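Local coordinates for Spermidine/putrescine ABC transporter, periplasmic binding protein (Treponema pallidum, PDB 2V84) that probably binds polyamines such as spermidine and putrescine as the periplasmic receptor of an ABC transporter, at residues A[283-286]-A[287-291]; A[226-229]-A[230-234]. All blocks are in the same frame, centred on the assembly; numbering follows the deposited sequence. Where two conformers were deposited one is given.

Going from the N terminus, contact 2 comes first: strand 223-226 of the mixed sheet ends at Gly226 and the chain turns at once into helix 228-234, so 226-229 meets 230-234 over the first turns of that short helix. Contact 1 follows some fifty residues later, wholly inside helix 282-292. Each joins segments with no residue between them, so neither closes a long loop, and the two stand in series without nesting or crossing. The centres of contacts 1 and 2 are about 17 Å apart. The nearest atoms of contacts 1 and 2 are about 6 Å apart. Strand 125-137 is common ground: Tyr285 and Leu289 rest on it in contact 1, Phe227 and Phe231 in contact 2.

Contact 1 (A[283-286]-A[287-291]); sequences AHYA and EFLDT
The ring of Tyr285 is the centre of this helical cluster, with Phe288 and Leu289, one turn further on, both reaching it. Phe288 brings the CD2 rim of its ring over one face of the tyrosine, 3.7 Å from CD2 to Tyr285 CE1. The two rings run side by side and point the same way, but their planes are turned 54° apart, so they make an oblique aromatic pair and not a stack. Leu289 comes in obliquely: both methyls, CD1 and CD2, reach the CE2 corner from the same side of the ring as Phe288, with CD2 lying 3.6 Å from Tyr285 CE2. Both aromatic side chains swing CG away from their own backbone N (chi1 -161° in Tyr285, 162° in Phe288), which is how they come to lie alongside each other.

Beneath them, i to i+4 bonds fix the spacing. Leu289 N donates to Tyr285 O at 2.9 Å, and Asp290 N to Ala286 O at 2.9 Å. Thr291 OG1 turns back to Glu287 O, 2.8 Å away, adding a side-chain bond to the backbone ones.

The polar groups find partners beyond the helix. Tyr285 OH hydrogen-bonds to Tyr127 O, and the carboxylate of Asp290 takes the backbone N-H groups of Lys307 and Lys308; the Tyr285 ring also stacks with His299. Helix 282-292 packs on helix 38-48, where Glu287 OE1 forms a salt bridge with Lys43 NZ and OE2 a hydrogen bond with Ser39 OG, and on Tyr128 of strand 125-137, with loop residues Ile298, Ala302, Tyr305 and Gln306 against it.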
loop_
_atom_site.group_PDB
_atom_site.type_symbol
_atom_site.label_atom_id
_atom_site.label_comp_id
_atom_site.label_asym_id
_atom_site.label_seq_id
_atom_site.Cartn_x
_atom_site.Cartn_y
_atom_site.Cartn_z
ATOM N N ALA A 283 -19.306 -4.015 -9.319
ATOM C CA ALA A 283 -18.672 -4.326 -10.600
ATOM C C ALA A 283 -17.475 -3.435 -10.895
ATOM O O ALA A 283 -16.487 -3.887 -11.494
ATOM C CB ALA A 283 -19.687 -4.247 -11.740
ATOM N N HIS A 284 -17.567 -2.179 -10.462
ATOM C CA HIS A 284 -16.526 -1.182 -10.686
ATOM C C HIS A 284 -15.362 -1.340 -9.718
ATOM O O HIS A 284 -14.214 -1.059 -10.072
ATOM C CB HIS A 284 -17.122 0.219 -10.602
ATOM C CG HIS A 284 -18.074 0.524 -11.717
ATOM N ND1 HIS A 284 -19.411 0.191 -11.668
ATOM C CD2 HIS A 284 -17.876 1.105 -12.923
ATOM C CE1 HIS A 284 -19.999 0.573 -12.787
ATOM N NE2 HIS A 284 -19.091 1.137 -13.562
ATOM N N TYR A 285 -15.668 -1.782 -8.499
ATOM C CA TYR A 285 -14.638 -2.175 -7.542
ATOM C C TYR A 285 -13.936 -3.453 -7.989
ATOM O O TYR A 285 -12.707 -3.550 -7.921
ATOM C CB TYR A 285 -15.172 -2.330 -6.119
ATOM C CG TYR A 285 -14.020 -2.282 -5.140
ATOM C CD1 TYR A 285 -13.395 -1.073 -4.838
ATOM C CD2 TYR A 285 -13.533 -3.441 -4.555
ATOM C CE1 TYR A 285 -12.334 -1.011 -3.967
ATOM C CE2 TYR A 285 -12.456 -3.399 -3.680
ATOM C CZ TYR A 285 -11.856 -2.185 -3.401
ATOM O OH TYR A 285 -10.785 -2.125 -2.538
ATOM N N ALA A 286 -14.708 -4.414 -8.483
ATOM C CA ALA A 286 -14.127 -5.645 -9.007
ATOM C C ALA A 286 -13.217 -5.370 -10.201
ATOM O O ALA A 286 -12.165 -5.979 -10.312
ATOM C CB ALA A 286 -15.187 -6.633 -9.359
ATOM N N GLU A 287 -13.608 -4.444 -11.077
ATOM C CA GLU A 287 -12.742 -4.036 -12.192
ATOM C C GLU A 287 -11.430 -3.408 -11.707
ATOM O O GLU A 287 -10.369 -3.609 -12.318
ATOM C CB GLU A 287 -13.487 -3.106 -13.168
ATOM C CG GLU A 287 -12.606 -2.467 -14.253
ATOM C CD GLU A 287 -13.381 -1.544 -15.177
ATOM O OE1 GLU A 287 -14.568 -1.809 -15.410
ATOM O OE2 GLU A 287 -12.809 -0.554 -15.680
ATOM N N PHE A 288 -11.504 -2.661 -10.603
ATOM C CA PHE A 288 -10.320 -2.124 -9.944
ATOM C C PHE A 288 -9.404 -3.252 -9.460
ATOM O O PHE A 288 -8.202 -3.245 -9.741
ATOM C CB PHE A 288 -10.714 -1.210 -8.776
ATOM C CG PHE A 288 -9.593 -0.972 -7.783
ATOM C CD1 PHE A 288 -8.431 -0.290 -8.154
ATOM C CD2 PHE A 288 -9.701 -1.434 -6.477
ATOM C CE1 PHE A 288 -7.406 -0.086 -7.255
ATOM C CE2 PHE A 288 -8.667 -1.228 -5.559
ATOM C CZ PHE A 288 -7.520 -0.554 -5.952
ATOM N N LEU A 289 -9.966 -4.222 -8.742
ATOM C CA LEU A 289 -9.168 -5.309 -8.180
ATOM C C LEU A 289 -8.515 -6.154 -9.258
ATOM O O LEU A 289 -7.344 -6.524 -9.144
ATOM C CB LEU A 289 -10.025 -6.188 -7.275
ATOM C CG LEU A 289 -10.648 -5.490 -6.071
ATOM C CD1 LEU A 289 -11.679 -6.417 -5.440
ATOM C CD2 LEU A 289 -9.604 -5.023 -5.036
ATOM N N ASP A 290 -9.279 -6.425 -10.312
ATOM C CA ASP A 290 -8.839 -7.275 -11.422
ATOM C C ASP A 290 -7.706 -6.636 -12.209
ATOM O O ASP A 290 -6.925 -7.340 -12.862
ATOM C CB ASP A 290 -9.995 -7.507 -12.381
ATOM C CG ASP A 290 -10.985 -8.533 -11.887
ATOM O OD1 ASP A 290 -10.760 -9.185 -10.853
ATOM O OD2 ASP A 290 -12.015 -8.693 -12.565
ATOM N N THR A 291 -7.652 -5.303 -12.195
ATOM C CA THR A 291 -6.613 -4.554 -12.883
ATOM C C THR A 291 -5.244 -4.949 -12.339
ATOM O O THR A 291 -4.281 -4.997 -13.106
ATOM C CB THR A 291 -6.827 -3.022 -12.773
ATOM O OG1 THR A 291 -7.996 -2.643 -13.513
ATOM C CG2 THR A 291 -5.635 -2.242 -13.338
#

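Contact 2 (A[226-229]-A[230-234]); sequences GFAE and AFFAE
Phe227 O accepts from Phe231 N at 3.3 Å, nearly straight at 166°, and more weakly from Ala230 N, as the chain leaves an extended Gly226 and enters the first helical turn. Phe232 N follows on Ala228 O, and Ala233 N on Glu229 O.

The Phe231 ring folds back against the strand-to-helix junction, meeting Phe227 O and Gly226 C obliquely, with Ala228 CA at its edge. Its CG stands anti to the carbonyl carbon (chi1 -71°), which carries CD2 to 3.2 Å from Phe227 O and CE2 to 3.6 Å from Gly226 C, so the ring packs directly on the glycine backbone. Phe232 has nearly the same first torsion but turns an edge to the backbone, its CD2 lying 3.0 Å from Ala228 O, close to the ring plane. The methyl of Ala228 makes a looser apolar contact, its CB 4.3 Å from Phe232 CD2. Further out, Phe231 meets Phe216 edge-to-face, and Phe232 stacks on Tyr311.

Phe227 occupies the N-cap position, and its side chain leads away from the helix. By nearest atoms, that side chain comes to about 4 Å from a bound MES, a buffer molecule probably from crystallisation, and about 5 Å from the side chain of Glu168, a predicted spermidine-binding residue. This is consistent with the strand-to-helix turn bordering the polyamine pocket of a periplasmic solute-binding protein.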
loop_
_atom_site.group_PDB
_atom_site.type_symbol
_atom_site.label_atom_id
_atom_site.label_comp_id
_atom_site.label_asym_id
_atom_site.label_seq_id
_atom_site.Cartn_x
_atom_site.Cartn_y
_atom_site.Cartn_z
ATOM N N GLY A 226 8.476 -6.457 -2.340
ATOM C CA GLY A 226 7.665 -5.561 -3.165
ATOM C C GLY A 226 6.210 -5.947 -3.307
ATOM O O GLY A 226 5.725 -6.804 -2.591
ATOM N N PHE A 227 5.517 -5.283 -4.227
ATOM C CA PHE A 227 4.107 -5.552 -4.445
ATOM C C PHE A 227 3.879 -6.573 -5.536
ATOM O O PHE A 227 4.473 -6.523 -6.606
ATOM C CB PHE A 227 3.332 -4.271 -4.733
ATOM C CG PHE A 227 3.463 -3.238 -3.654
ATOM C CD1 PHE A 227 2.977 -3.472 -2.382
ATOM C CD2 PHE A 227 4.056 -2.016 -3.929
ATOM C CE1 PHE A 227 3.097 -2.502 -1.371
ATOM C CE2 PHE A 227 4.171 -1.046 -2.949
ATOM C CZ PHE A 227 3.704 -1.286 -1.670
ATOM N N ALA A 228 2.995 -7.508 -5.234
ATOM C CA ALA A 228 2.649 -8.603 -6.139
ATOM C C ALA A 228 2.235 -8.095 -7.517
ATOM O O ALA A 228 2.662 -8.639 -8.546
ATOM C CB ALA A 228 1.532 -9.426 -5.523
ATOM N N GLU A 229 1.416 -7.048 -7.546
ATOM C CA GLU A 229 0.952 -6.512 -8.831
ATOM C C GLU A 229 2.092 -6.027 -9.733
ATOM O O GLU A 229 1.974 -6.093 -10.951
ATOM C CB GLU A 229 -0.119 -5.419 -8.624
ATOM C CG GLU A 229 0.368 -4.089 -7.979
ATOM C CD GLU A 229 0.359 -4.103 -6.466
ATOM O OE1 GLU A 229 0.247 -5.196 -5.857
ATOM O OE2 GLU A 229 0.479 -3.011 -5.878
ATOM N N ALA A 230 3.186 -5.534 -9.147
ATOM C CA ALA A 230 4.365 -5.131 -9.932
ATOM C C ALA A 230 5.156 -6.322 -10.481
ATOM O O ALA A 230 5.508 -6.356 -11.655
ATOM C CB ALA A 230 5.270 -4.219 -9.112
ATOM N N PHE A 231 5.441 -7.311 -9.638
ATOM C CA PHE A 231 6.169 -8.507 -10.089
ATOM C C PHE A 231 5.429 -9.169 -11.240
ATOM O O PHE A 231 6.023 -9.564 -12.247
ATOM C CB PHE A 231 6.307 -9.499 -8.922
ATOM C CG PHE A 231 7.257 -9.048 -7.845
ATOM C CD1 PHE A 231 8.627 -8.985 -8.103
ATOM C CD2 PHE A 231 6.801 -8.732 -6.573
ATOM C CE1 PHE A 231 9.529 -8.580 -7.115
ATOM C CE2 PHE A 231 7.701 -8.325 -5.564
ATOM C CZ PHE A 231 9.076 -8.241 -5.851
ATOM N N PHE A 232 4.116 -9.293 -11.099
ATOM C CA PHE A 232 3.360 -10.056 -12.083
ATOM C C PHE A 232 3.061 -9.256 -13.346
ATOM O O PHE A 232 2.990 -9.827 -14.421
ATOM C CB PHE A 232 2.106 -10.650 -11.441
ATOM C CG PHE A 232 2.400 -11.786 -10.488
ATOM C CD1 PHE A 232 2.655 -13.069 -10.975
ATOM C CD2 PHE A 232 2.421 -11.569 -9.112
ATOM C CE1 PHE A 232 2.934 -14.125 -10.110
ATOM C CE2 PHE A 232 2.708 -12.618 -8.224
ATOM C CZ PHE A 232 2.946 -13.904 -8.731
ATOM N N ALA A 233 2.907 -7.939 -13.226
ATOM C CA ALA A 233 2.721 -7.085 -14.413
ATOM C C ALA A 233 3.970 -7.087 -15.273
ATOM O O ALA A 233 3.903 -7.058 -16.518
ATOM C CB ALA A 233 2.370 -5.662 -13.987
ATOM N N GLU A 234 5.117 -7.178 -14.611
ATOM C CA GLU A 234 6.410 -7.000 -15.256
ATOM C C GLU A 234 7.047 -8.286 -15.784
ATOM O O GLU A 234 8.027 -8.238 -16.538
ATOM C CB GLU A 234 7.350 -6.334 -14.267
ATOM C CG GLU A 234 8.601 -5.785 -14.879
ATOM C CD GLU A 234 8.468 -4.336 -15.240
ATOM O OE1 GLU A 234 7.794 -3.590 -14.484
ATOM O OE2 GLU A 234 9.053 -3.953 -16.272
#